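Local structure of Cif (Cell cycle inhibiting factor) (Escherichia coli, 3EFY) at residues 78-86 with 102-113; 53-63 with 158-166. The protein deamidates a glutamine side chain of host NEDD8, shutting down cullin-RING ubiquitin ligases and so arresting the host cell cycle. All coordinates share one frame; numbering follows the deposited sequence.

Contact 1. Residues 78-86 with 102-113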
loop_
_atom_site.group_PDB
_atom_site.type_symbol
_atom_site.label_atom_id
_atom_site.label_comp_id
_atom_site.label_asym_id
_atom_site.label_seq_id
_atom_site.Cartn_x
_atom_site.Cartn_y
_atom_site.Cartn_z
ATOM N N SER A 78 -26.029 -1.564 -19.967
ATOM C CA SER A 78 -25.983 -2.138 -21.329
ATOM C C SER A 78 -24.583 -2.121 -21.897
ATOM O O SER A 78 -24.022 -1.062 -22.132
ATOM C CB SER A 78 -26.938 -1.348 -22.245
ATOM O OG SER A 78 -28.238 -1.572 -21.795
ATOM N N CYS A 79 -23.998 -3.299 -22.128
ATOM C CA CYS A 79 -22.604 -3.400 -22.612
ATOM C C CYS A 79 -21.638 -2.547 -21.773
ATOM O O CYS A 79 -20.764 -1.819 -22.299
ATOM C CB CYS A 79 -22.494 -3.056 -24.101
ATOM S SG CYS A 79 -23.490 -4.197 -25.160
ATOM N N ARG A 80 -21.779 -2.678 -20.458
ATOM C CA ARG A 80 -20.953 -1.945 -19.533
ATOM C C ARG A 80 -19.478 -2.314 -19.695
ATOM O O ARG A 80 -19.169 -3.501 -19.720
ATOM C CB ARG A 80 -21.368 -2.253 -18.112
ATOM C CG ARG A 80 -20.799 -1.269 -17.134
ATOM C CD ARG A 80 -21.549 -1.209 -15.843
ATOM N NE ARG A 80 -20.979 -0.274 -14.891
ATOM C CZ ARG A 80 -21.567 0.104 -13.737
ATOM N NH1 ARG A 80 -22.756 -0.373 -13.402
ATOM N NH2 ARG A 80 -20.964 0.929 -12.937
ATOM N N PRO A 81 -18.591 -1.325 -19.812
ATOM C CA PRO A 81 -17.155 -1.656 -19.927
ATOM C C PRO A 81 -16.513 -2.073 -18.595
ATOM O O PRO A 81 -17.009 -1.775 -17.510
ATOM C CB PRO A 81 -16.510 -0.370 -20.421
ATOM C CG PRO A 81 -17.642 0.596 -20.656
ATOM C CD PRO A 81 -18.874 0.092 -20.083
ATOM N N ALA A 82 -15.401 -2.794 -18.708
ATOM C CA ALA A 82 -14.605 -3.136 -17.532
ATOM C C ALA A 82 -13.140 -3.214 -17.957
ATOM O O ALA A 82 -12.846 -3.256 -19.155
ATOM C CB ALA A 82 -15.083 -4.465 -16.978
ATOM N N PHE A 83 -12.232 -3.303 -16.982
ATOM C CA PHE A 83 -10.817 -3.490 -17.243
ATOM C C PHE A 83 -10.384 -4.693 -16.419
ATOM O O PHE A 83 -10.880 -4.903 -15.312
ATOM C CB PHE A 83 -10.041 -2.268 -16.875
ATOM C CG PHE A 83 -10.410 -1.048 -17.716
ATOM C CD1 PHE A 83 -9.680 -0.737 -18.845
ATOM C CD2 PHE A 83 -11.467 -0.237 -17.353
ATOM C CE1 PHE A 83 -10.004 0.372 -19.623
ATOM C CE2 PHE A 83 -11.810 0.883 -18.148
ATOM C CZ PHE A 83 -11.069 1.167 -19.269
ATOM N N LEU A 84 -9.444 -5.452 -16.936
ATOM C CA LEU A 84 -8.890 -6.625 -16.215
ATOM C C LEU A 84 -7.418 -6.376 -15.915
ATOM O O LEU A 84 -6.640 -6.044 -16.800
ATOM C CB LEU A 84 -9.027 -7.864 -17.075
ATOM C CG LEU A 84 -8.865 -9.214 -16.331
ATOM C CD1 LEU A 84 -9.838 -10.281 -16.927
ATOM C CD2 LEU A 84 -7.474 -9.530 -16.492
ATOM N N TYR A 85 -7.020 -6.568 -14.649
ATOM C CA TYR A 85 -5.667 -6.393 -14.184
ATOM C C TYR A 85 -5.191 -7.735 -13.568
ATOM O O TYR A 85 -5.911 -8.376 -12.820
ATOM C CB TYR A 85 -5.495 -5.294 -13.117
ATOM C CG TYR A 85 -6.252 -4.007 -13.435
ATOM C CD1 TYR A 85 -6.184 -3.436 -14.684
ATOM C CD2 TYR A 85 -7.059 -3.409 -12.465
ATOM C CE1 TYR A 85 -6.883 -2.234 -14.969
ATOM C CE2 TYR A 85 -7.740 -2.240 -12.749
ATOM C CZ TYR A 85 -7.671 -1.689 -14.008
ATOM O OH TYR A 85 -8.399 -0.526 -14.320
ATOM N N GLN A 86 -3.951 -8.122 -13.843
ATOM C CA GLN A 86 -3.442 -9.422 -13.397
ATOM C C GLN A 86 -1.927 -9.479 -13.504
ATOM O O GLN A 86 -1.315 -8.722 -14.278
ATOM C CB GLN A 86 -4.041 -10.558 -14.231
ATOM C CG GLN A 86 -3.762 -10.415 -15.768
ATOM C CD GLN A 86 -4.017 -11.644 -16.586
ATOM O OE1 GLN A 86 -4.155 -12.778 -16.081
ATOM N NE2 GLN A 86 -4.052 -11.445 -17.903
ATOM N N TRP A 102 1.593 -6.753 -18.791
ATOM C CA TRP A 102 0.157 -6.748 -18.985
ATOM C C TRP A 102 -0.376 -5.299 -19.021
ATOM O O TRP A 102 -1.197 -4.932 -19.893
ATOM C CB TRP A 102 -0.524 -7.567 -17.875
ATOM C CG TRP A 102 -2.011 -7.609 -17.997
ATOM C CD1 TRP A 102 -2.902 -6.880 -17.240
ATOM C CD2 TRP A 102 -2.799 -8.322 -18.962
ATOM N NE1 TRP A 102 -4.176 -7.151 -17.652
ATOM C CE2 TRP A 102 -4.151 -8.017 -18.715
ATOM C CE3 TRP A 102 -2.508 -9.187 -20.027
ATOM C CZ2 TRP A 102 -5.181 -8.555 -19.493
ATOM C CZ3 TRP A 102 -3.520 -9.752 -20.750
ATOM C CH2 TRP A 102 -4.858 -9.450 -20.486
ATOM N N MET A 103 0.042 -4.485 -18.057
ATOM C CA MET A 103 -0.574 -3.179 -17.841
ATOM C C MET A 103 -0.192 -2.160 -18.919
ATOM O O MET A 103 -0.985 -1.223 -19.199
ATOM C CB MET A 103 -0.277 -2.631 -16.462
ATOM C CG MET A 103 -0.828 -3.524 -15.335
ATOM S SD MET A 103 -2.647 -3.533 -15.313
ATOM C CE MET A 103 -2.941 -1.971 -14.583
ATOM N N THR A 104 0.969 -2.391 -19.516
ATOM C CA THR A 104 1.500 -1.468 -20.550
ATOM C C THR A 104 1.122 -1.905 -21.966
ATOM O O THR A 104 1.548 -1.263 -22.957
ATOM C CB THR A 104 3.039 -1.227 -20.358
ATOM O OG1 THR A 104 3.797 -2.432 -20.464
ATOM C CG2 THR A 104 3.337 -0.557 -19.006
ATOM N N HIS A 105 0.370 -2.996 -22.088
ATOM C CA HIS A 105 -0.055 -3.519 -23.348
ATOM C C HIS A 105 -1.572 -3.775 -23.225
ATOM O O HIS A 105 -2.348 -2.842 -23.218
ATOM C CB HIS A 105 0.859 -4.698 -23.800
ATOM C CG HIS A 105 2.302 -4.289 -23.947
ATOM N ND1 HIS A 105 3.196 -4.363 -22.908
ATOM C CD2 HIS A 105 2.967 -3.668 -24.965
ATOM C CE1 HIS A 105 4.365 -3.864 -23.287
ATOM N NE2 HIS A 105 4.252 -3.436 -24.534
ATOM N N LYS A 106 -1.995 -4.986 -23.080
ATOM C CA LYS A 106 -3.388 -5.318 -23.226
ATOM C C LYS A 106 -4.362 -4.686 -22.224
ATOM O O LYS A 106 -5.498 -4.380 -22.565
ATOM C CB LYS A 106 -3.498 -6.824 -23.217
ATOM C CG LYS A 106 -4.833 -7.358 -23.627
ATOM C CD LYS A 106 -4.703 -8.742 -24.165
ATOM C CE LYS A 106 -6.021 -9.439 -24.313
ATOM N NZ LYS A 106 -5.867 -10.734 -25.052
ATOM N N ALA A 107 -3.930 -4.453 -20.985
ATOM C CA ALA A 107 -4.838 -3.977 -19.947
ATOM C C ALA A 107 -5.476 -2.623 -20.243
ATOM O O ALA A 107 -6.542 -2.398 -19.756
ATOM C CB ALA A 107 -4.133 -3.872 -18.588
ATOM N N LEU A 108 -4.855 -1.752 -21.044
ATOM C CA LEU A 108 -5.467 -0.425 -21.190
ATOM C C LEU A 108 -6.628 -0.363 -22.162
ATOM O O LEU A 108 -7.372 0.622 -22.187
ATOM C CB LEU A 108 -4.443 0.676 -21.453
ATOM C CG LEU A 108 -3.616 1.008 -20.200
ATOM C CD1 LEU A 108 -2.746 2.166 -20.490
ATOM C CD2 LEU A 108 -4.452 1.269 -18.950
ATOM N N THR A 109 -6.851 -1.450 -22.883
ATOM C CA THR A 109 -8.070 -1.569 -23.686
ATOM C C THR A 109 -9.221 -2.131 -22.861
ATOM O O THR A 109 -9.099 -3.241 -22.322
ATOM C CB THR A 109 -7.775 -2.455 -24.884
ATOM O OG1 THR A 109 -6.782 -1.772 -25.682
ATOM C CG2 THR A 109 -9.016 -2.663 -25.776
ATOM N N PRO A 110 -10.351 -1.418 -22.789
ATOM C CA PRO A 110 -11.488 -1.981 -22.076
ATOM C C PRO A 110 -12.076 -3.219 -22.722
ATOM O O PRO A 110 -11.985 -3.433 -23.975
ATOM C CB PRO A 110 -12.511 -0.857 -22.100
ATOM C CG PRO A 110 -12.218 -0.107 -23.277
ATOM C CD PRO A 110 -10.717 -0.149 -23.435
ATOM N N ILE A 111 -12.649 -4.051 -21.871
ATOM C CA ILE A 111 -13.384 -5.224 -22.280
ATOM C C ILE A 111 -14.849 -5.020 -21.925
ATOM O O ILE A 111 -15.184 -3.961 -21.390
ATOM C CB ILE A 111 -12.837 -6.526 -21.658
ATOM C CG1 ILE A 111 -13.006 -6.496 -20.140
ATOM C CG2 ILE A 111 -11.362 -6.715 -22.105
ATOM C CD1 ILE A 111 -12.710 -7.850 -19.439
ATOM N N LEU A 112 -15.699 -5.959 -22.298
ATOM C CA LEU A 112 -17.119 -5.936 -21.896
ATOM C C LEU A 112 -17.259 -6.760 -20.628
ATOM O O LEU A 112 -16.829 -7.926 -20.552
ATOM C CB LEU A 112 -18.034 -6.513 -22.960
ATOM C CG LEU A 112 -18.125 -5.707 -24.275
ATOM C CD1 LEU A 112 -19.038 -6.446 -25.295
ATOM C CD2 LEU A 112 -18.613 -4.303 -23.992
ATOM N N LEU A 113 -17.866 -6.158 -19.620
ATOM C CA LEU A 113 -18.198 -6.894 -18.425
ATOM C C LEU A 113 -18.966 -8.162 -18.727
ATOM O O LEU A 113 -18.723 -9.201 -18.132
ATOM C CB LEU A 113 -18.966 -5.977 -17.453
ATOM C CG LEU A 113 -19.391 -6.597 -16.124
ATOM C CD1 LEU A 113 -18.170 -7.104 -15.316
ATOM C CD2 LEU A 113 -20.126 -5.541 -15.276
HETATM O O HOH W 1 -8.640 -4.239 -19.657
#

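Contact 2. Residues 53-63 with 158-166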
loop_
_atom_site.group_PDB
_atom_site.type_symbol
_atom_site.label_atom_id
_atom_site.label_comp_id
_atom_site.label_asym_id
_atom_site.label_seq_id
_atom_site.Cartn_x
_atom_site.Cartn_y
_atom_site.Cartn_z
ATOM N N LYS A 53 -21.950 4.464 -9.854
ATOM C CA LYS A 53 -20.843 4.137 -8.944
ATOM C C LYS A 53 -19.846 3.246 -9.694
ATOM O O LYS A 53 -20.204 2.580 -10.649
ATOM C CB LYS A 53 -21.391 3.403 -7.741
ATOM C CG LYS A 53 -22.316 4.257 -6.793
ATOM C CD LYS A 53 -22.893 3.348 -5.727
ATOM C CE LYS A 53 -24.058 3.927 -4.894
ATOM N NZ LYS A 53 -24.605 2.878 -3.925
ATOM N N SER A 54 -18.616 3.246 -9.210
ATOM C CA SER A 54 -17.555 2.385 -9.717
ATOM C C SER A 54 -17.219 1.290 -8.696
ATOM O O SER A 54 -17.288 1.512 -7.486
ATOM C CB SER A 54 -16.340 3.206 -10.063
ATOM O OG SER A 54 -15.953 4.052 -9.029
ATOM N N PHE A 55 -16.825 0.120 -9.194
ATOM C CA PHE A 55 -16.578 -1.035 -8.318
ATOM C C PHE A 55 -15.344 -1.773 -8.758
ATOM O O PHE A 55 -14.971 -1.760 -9.926
ATOM C CB PHE A 55 -17.732 -2.038 -8.403
ATOM C CG PHE A 55 -19.038 -1.487 -7.909
ATOM C CD1 PHE A 55 -19.417 -1.684 -6.591
ATOM C CD2 PHE A 55 -19.877 -0.787 -8.768
ATOM C CE1 PHE A 55 -20.650 -1.165 -6.109
ATOM C CE2 PHE A 55 -21.092 -0.275 -8.324
ATOM C CZ PHE A 55 -21.474 -0.466 -6.984
ATOM N N VAL A 56 -14.708 -2.397 -7.785
ATOM C CA VAL A 56 -13.602 -3.323 -8.070
ATOM C C VAL A 56 -13.970 -4.710 -7.561
ATOM O O VAL A 56 -14.505 -4.854 -6.442
ATOM C CB VAL A 56 -12.294 -2.753 -7.481
ATOM C CG1 VAL A 56 -12.307 -2.490 -5.949
ATOM C CG2 VAL A 56 -11.176 -3.601 -7.886
ATOM N N LEU A 57 -13.695 -5.714 -8.378
ATOM C CA LEU A 57 -14.010 -7.088 -8.137
ATOM C C LEU A 57 -12.738 -7.911 -8.090
ATOM O O LEU A 57 -11.985 -7.986 -9.106
ATOM C CB LEU A 57 -14.923 -7.613 -9.233
ATOM C CG LEU A 57 -15.359 -9.049 -9.215
ATOM C CD1 LEU A 57 -16.381 -9.315 -8.070
ATOM C CD2 LEU A 57 -16.020 -9.410 -10.569
ATOM N N ARG A 58 -12.484 -8.528 -6.919
ATOM C CA ARG A 58 -11.356 -9.470 -6.813
ATOM C C ARG A 58 -11.851 -10.872 -7.091
ATOM O O ARG A 58 -12.823 -11.321 -6.484
ATOM C CB ARG A 58 -10.709 -9.427 -5.423
ATOM C CG ARG A 58 -9.415 -10.236 -5.396
ATOM C CD ARG A 58 -9.017 -10.502 -3.970
ATOM N NE ARG A 58 -7.701 -11.138 -3.850
ATOM C CZ ARG A 58 -7.418 -12.402 -4.166
ATOM N NH1 ARG A 58 -8.338 -13.205 -4.667
ATOM N NH2 ARG A 58 -6.178 -12.861 -3.995
ATOM N N VAL A 59 -11.245 -11.547 -8.070
ATOM C CA VAL A 59 -11.616 -12.870 -8.469
ATOM C C VAL A 59 -10.592 -13.919 -8.059
ATOM O O VAL A 59 -9.430 -13.826 -8.427
ATOM C CB VAL A 59 -11.741 -12.994 -10.018
ATOM C CG1 VAL A 59 -12.304 -14.366 -10.393
ATOM C CG2 VAL A 59 -12.628 -11.815 -10.569
ATOM N N ASN A 60 -11.062 -14.915 -7.332
ATOM C CA ASN A 60 -10.259 -16.113 -6.977
ATOM C C ASN A 60 -10.848 -17.226 -7.830
ATOM O O ASN A 60 -11.952 -17.724 -7.576
ATOM C CB ASN A 60 -10.400 -16.369 -5.464
ATOM C CG ASN A 60 -9.135 -16.794 -4.792
ATOM O OD1 ASN A 60 -9.210 -17.738 -3.958
ATOM N ND2 ASN A 60 -7.987 -16.128 -5.020
ATOM N N ASP A 61 -10.172 -17.513 -8.946
ATOM C CA ASP A 61 -10.641 -18.438 -9.948
ATOM C C ASP A 61 -9.961 -19.792 -9.743
ATOM O O ASP A 61 -8.864 -20.013 -10.200
ATOM C CB ASP A 61 -10.336 -17.814 -11.322
ATOM C CG ASP A 61 -10.884 -18.563 -12.507
ATOM O OD1 ASP A 61 -11.152 -19.775 -12.427
ATOM O OD2 ASP A 61 -11.010 -17.879 -13.579
ATOM N N GLY A 62 -10.707 -20.692 -9.084
ATOM C CA GLY A 62 -10.175 -21.985 -8.665
ATOM C C GLY A 62 -9.923 -22.882 -9.867
ATOM O O GLY A 62 -8.912 -23.617 -9.912
ATOM N N ALA A 63 -10.835 -22.856 -10.833
ATOM C CA ALA A 63 -10.722 -23.732 -12.012
ATOM C C ALA A 63 -9.544 -23.348 -12.915
ATOM O O ALA A 63 -8.734 -24.209 -13.352
ATOM C CB ALA A 63 -12.033 -23.708 -12.777
ATOM N N ASN A 158 -15.967 -23.239 -7.417
ATOM C CA ASN A 158 -14.784 -22.915 -8.201
ATOM C C ASN A 158 -14.350 -21.445 -7.932
ATOM O O ASN A 158 -13.176 -21.158 -7.713
ATOM C CB ASN A 158 -15.106 -23.111 -9.688
ATOM C CG ASN A 158 -15.265 -24.587 -10.053
ATOM O OD1 ASN A 158 -16.392 -25.085 -10.266
ATOM N ND2 ASN A 158 -14.141 -25.299 -10.065
ATOM N N PHE A 159 -15.335 -20.554 -7.894
ATOM C CA PHE A 159 -15.057 -19.122 -7.772
ATOM C C PHE A 159 -15.355 -18.599 -6.373
ATOM O O PHE A 159 -16.312 -19.033 -5.720
ATOM C CB PHE A 159 -15.918 -18.322 -8.747
ATOM C CG PHE A 159 -15.502 -18.449 -10.191
ATOM C CD1 PHE A 159 -14.487 -17.662 -10.690
ATOM C CD2 PHE A 159 -16.128 -19.338 -11.022
ATOM C CE1 PHE A 159 -14.088 -17.733 -12.016
ATOM C CE2 PHE A 159 -15.761 -19.423 -12.397
ATOM C CZ PHE A 159 -14.714 -18.642 -12.881
ATOM N N SER A 160 -14.557 -17.630 -5.948
ATOM C CA SER A 160 -14.842 -16.783 -4.770
ATOM C C SER A 160 -14.533 -15.343 -5.186
ATOM O O SER A 160 -13.481 -15.092 -5.774
ATOM C CB SER A 160 -13.900 -17.153 -3.638
ATOM O OG SER A 160 -14.092 -16.377 -2.473
ATOM N N PHE A 161 -15.425 -14.416 -4.861
ATOM C CA PHE A 161 -15.285 -13.034 -5.251
ATOM C C PHE A 161 -15.305 -12.125 -4.040
ATOM O O PHE A 161 -15.889 -12.446 -3.000
ATOM C CB PHE A 161 -16.435 -12.613 -6.138
ATOM C CG PHE A 161 -16.544 -13.410 -7.412
ATOM C CD1 PHE A 161 -15.770 -13.055 -8.511
ATOM C CD2 PHE A 161 -17.422 -14.480 -7.510
ATOM C CE1 PHE A 161 -15.875 -13.783 -9.707
ATOM C CE2 PHE A 161 -17.555 -15.180 -8.690
ATOM C CZ PHE A 161 -16.763 -14.834 -9.787
ATOM N N GLN A 162 -14.676 -10.961 -4.187
ATOM C CA GLN A 162 -14.868 -9.834 -3.246
ATOM C C GLN A 162 -15.210 -8.610 -4.082
ATOM O O GLN A 162 -14.559 -8.352 -5.116
ATOM C CB GLN A 162 -13.629 -9.553 -2.418
ATOM C CG GLN A 162 -13.207 -10.771 -1.579
ATOM C CD GLN A 162 -11.953 -10.535 -0.778
ATOM O OE1 GLN A 162 -11.337 -9.456 -0.846
ATOM N NE2 GLN A 162 -11.571 -11.534 0.032
ATOM N N LEU A 163 -16.266 -7.888 -3.672
ATOM C CA LEU A 163 -16.768 -6.764 -4.465
ATOM C C LEU A 163 -16.849 -5.512 -3.582
ATOM O O LEU A 163 -17.515 -5.550 -2.519
ATOM C CB LEU A 163 -18.131 -7.085 -5.000
ATOM C CG LEU A 163 -18.867 -6.067 -5.835
ATOM C CD1 LEU A 163 -18.055 -5.684 -7.102
ATOM C CD2 LEU A 163 -20.257 -6.637 -6.202
ATOM N N PHE A 164 -16.226 -4.444 -4.004
ATOM C CA PHE A 164 -16.212 -3.196 -3.264
ATOM C C PHE A 164 -16.498 -1.993 -4.161
ATOM O O PHE A 164 -15.990 -1.910 -5.288
ATOM C CB PHE A 164 -14.848 -2.935 -2.625
ATOM C CG PHE A 164 -14.458 -3.863 -1.509
ATOM C CD1 PHE A 164 -13.921 -5.103 -1.780
ATOM C CD2 PHE A 164 -14.528 -3.449 -0.188
ATOM C CE1 PHE A 164 -13.479 -5.937 -0.746
ATOM C CE2 PHE A 164 -14.075 -4.295 0.848
ATOM C CZ PHE A 164 -13.555 -5.546 0.531
ATOM N N GLU A 165 -17.238 -0.989 -3.652
ATOM C CA GLU A 165 -17.263 0.301 -4.305
ATOM C C GLU A 165 -15.947 1.036 -4.115
ATOM O O GLU A 165 -15.325 0.916 -3.053
ATOM C CB GLU A 165 -18.435 1.127 -3.726
ATOM C CG GLU A 165 -18.611 2.456 -4.438
ATOM C CD GLU A 165 -19.731 3.347 -3.883
ATOM O OE1 GLU A 165 -20.553 2.850 -3.043
ATOM O OE2 GLU A 165 -19.746 4.545 -4.331
ATOM N N TYR A 166 -15.483 1.775 -5.123
ATOM C CA TYR A 166 -14.340 2.632 -4.943
ATOM C C TYR A 166 -14.607 4.041 -5.453
ATOM O O TYR A 166 -15.526 4.229 -6.258
ATOM C CB TYR A 166 -13.106 2.052 -5.633
ATOM C CG TYR A 166 -13.040 2.137 -7.149
ATOM C CD1 TYR A 166 -12.490 3.262 -7.798
ATOM C CD2 TYR A 166 -13.501 1.102 -7.941
ATOM C CE1 TYR A 166 -12.395 3.321 -9.140
ATOM C CE2 TYR A 166 -13.408 1.154 -9.305
ATOM C CZ TYR A 166 -12.844 2.266 -9.925
ATOM O OH TYR A 166 -12.710 2.358 -11.308
HETATM O O HOH W 2 -22.985 3.385 -2.139
HETATM O O HOH W 3 -18.203 4.968 -6.704
#

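Contact 1. Residues 78-86 with 102-113
At the active-site end of strand 81-85 in this papain-like (clan CA) deamidase, Gln-86, an active-site residue, lies across the indole of Trp-102. Its CG sits 3.7 Å from the centroid of the Trp-102 five-membered ring, almost on the ring normal, and its NE2 stands over the six-membered ring, 3.4 Å from Trp-102 CZ3. The amide is turned edge-on, its plane 88° from the indole. Trp-102 itself is fixed by NE1, which donates to Leu-84 O (2.8 Å, 169° at the hydrogen) in the indole plane, while Lys-106 CB covers the other face. Nearby, the bend at chi2 (-67°) brings Met-103 SD to 3.6 Å from Tyr-85 CD1, and a second at chi3 lays CE against the same atom, an oblique Met-aromatic contact. A water bridges Leu-84 N to the carbonyls of Ala-107 and Thr-109 where the backbones part. Farther along, Ala-82 and Ile-111 form an antiparallel hydrogen-bonded pair, and Pro-110 CB packs off-centre against the Phe-83 ring, 3.7 Å from Phe-83 CE1. At the amide, Gln-86 OE1 accepts from His-66 NE2 and its NE2 donates to Phe-137 O. Both bonds, and the hydrogen-bonded indole under CG and NE2, are consistent with an amide fixed in orientation beside His-66.

Contact 2. Residues 53-63 with 158-166
A chi1 of 74° at Tyr-166 places CG between the backbone N and carbonyl carbon and folds the ring back over Ser-54, whose own chi1 of 51° turns OG to one ring face, 3.5 Å above its centre. That OG donates to Tyr-166 O (2.8 Å), from above the carbonyl plane. Ser-54 CB meets the same face, 3.6 Å from Tyr-166 CZ, and the Phe-55 to Val-56 peptide lies at the ring edge. Beside this pair, Lys-53 NZ and Glu-165 OE1 stay 4.1 Å apart; a water links Ser-54 N with Glu-165 OE2 and Tyr-166 O. Paired antiparallel backbone bonds continue from Val-56 and Phe-164 to Asn-60 and Ser-160. On the face of Leu-57 and Val-59, Leu-57 CD1 reaches Phe-161 CD1 (3.8 Å), and Val-59 CG1 touches Phe-161 CE1 (3.7 Å). Asp-61 places its carboxylate beside the Phe-159 ring, Asp-61 CG 3.3 Å from Phe-159 CE1, with their planes 44° apart; OD2 accepts from Tyr-68 and Tyr-119. Strand 54-61 is flanked by strand 66-72 along its other edge. Helix 113-124 covers the Val-59 face, where Phe-120 makes edge-to-face contacts with Phe-159 and Phe-161, while helix 10-22 packs on Val-56 and Phe-164.

In the fold
Both contacts belong to one antiparallel sheet, each pairing an outermost strand with its inner neighbour; strand 66-72 lies between strands 81-85 and 54-61. Contact 2 is the more buried, a long regular pairing, apolar and aromatic on the Val-59 face, with Arg-58 and Gln-162 on the other and charged Lys-53 and Glu-165 at one end. Contact 1 is partly buried: its short strand pairing gives way to a water bridge and the Trp-102 indole under Gln-86, and the second subunit reaches it through Leu-188, Gly-184 and Ala-187. Helix 113-124 packs against both, as does helix 10-22. Arg-80 NH2 approaches Lys-53 O at 2.9 Å, and Asp-71 bonds the hydroxyls of both Tyr-85 and Tyr-166.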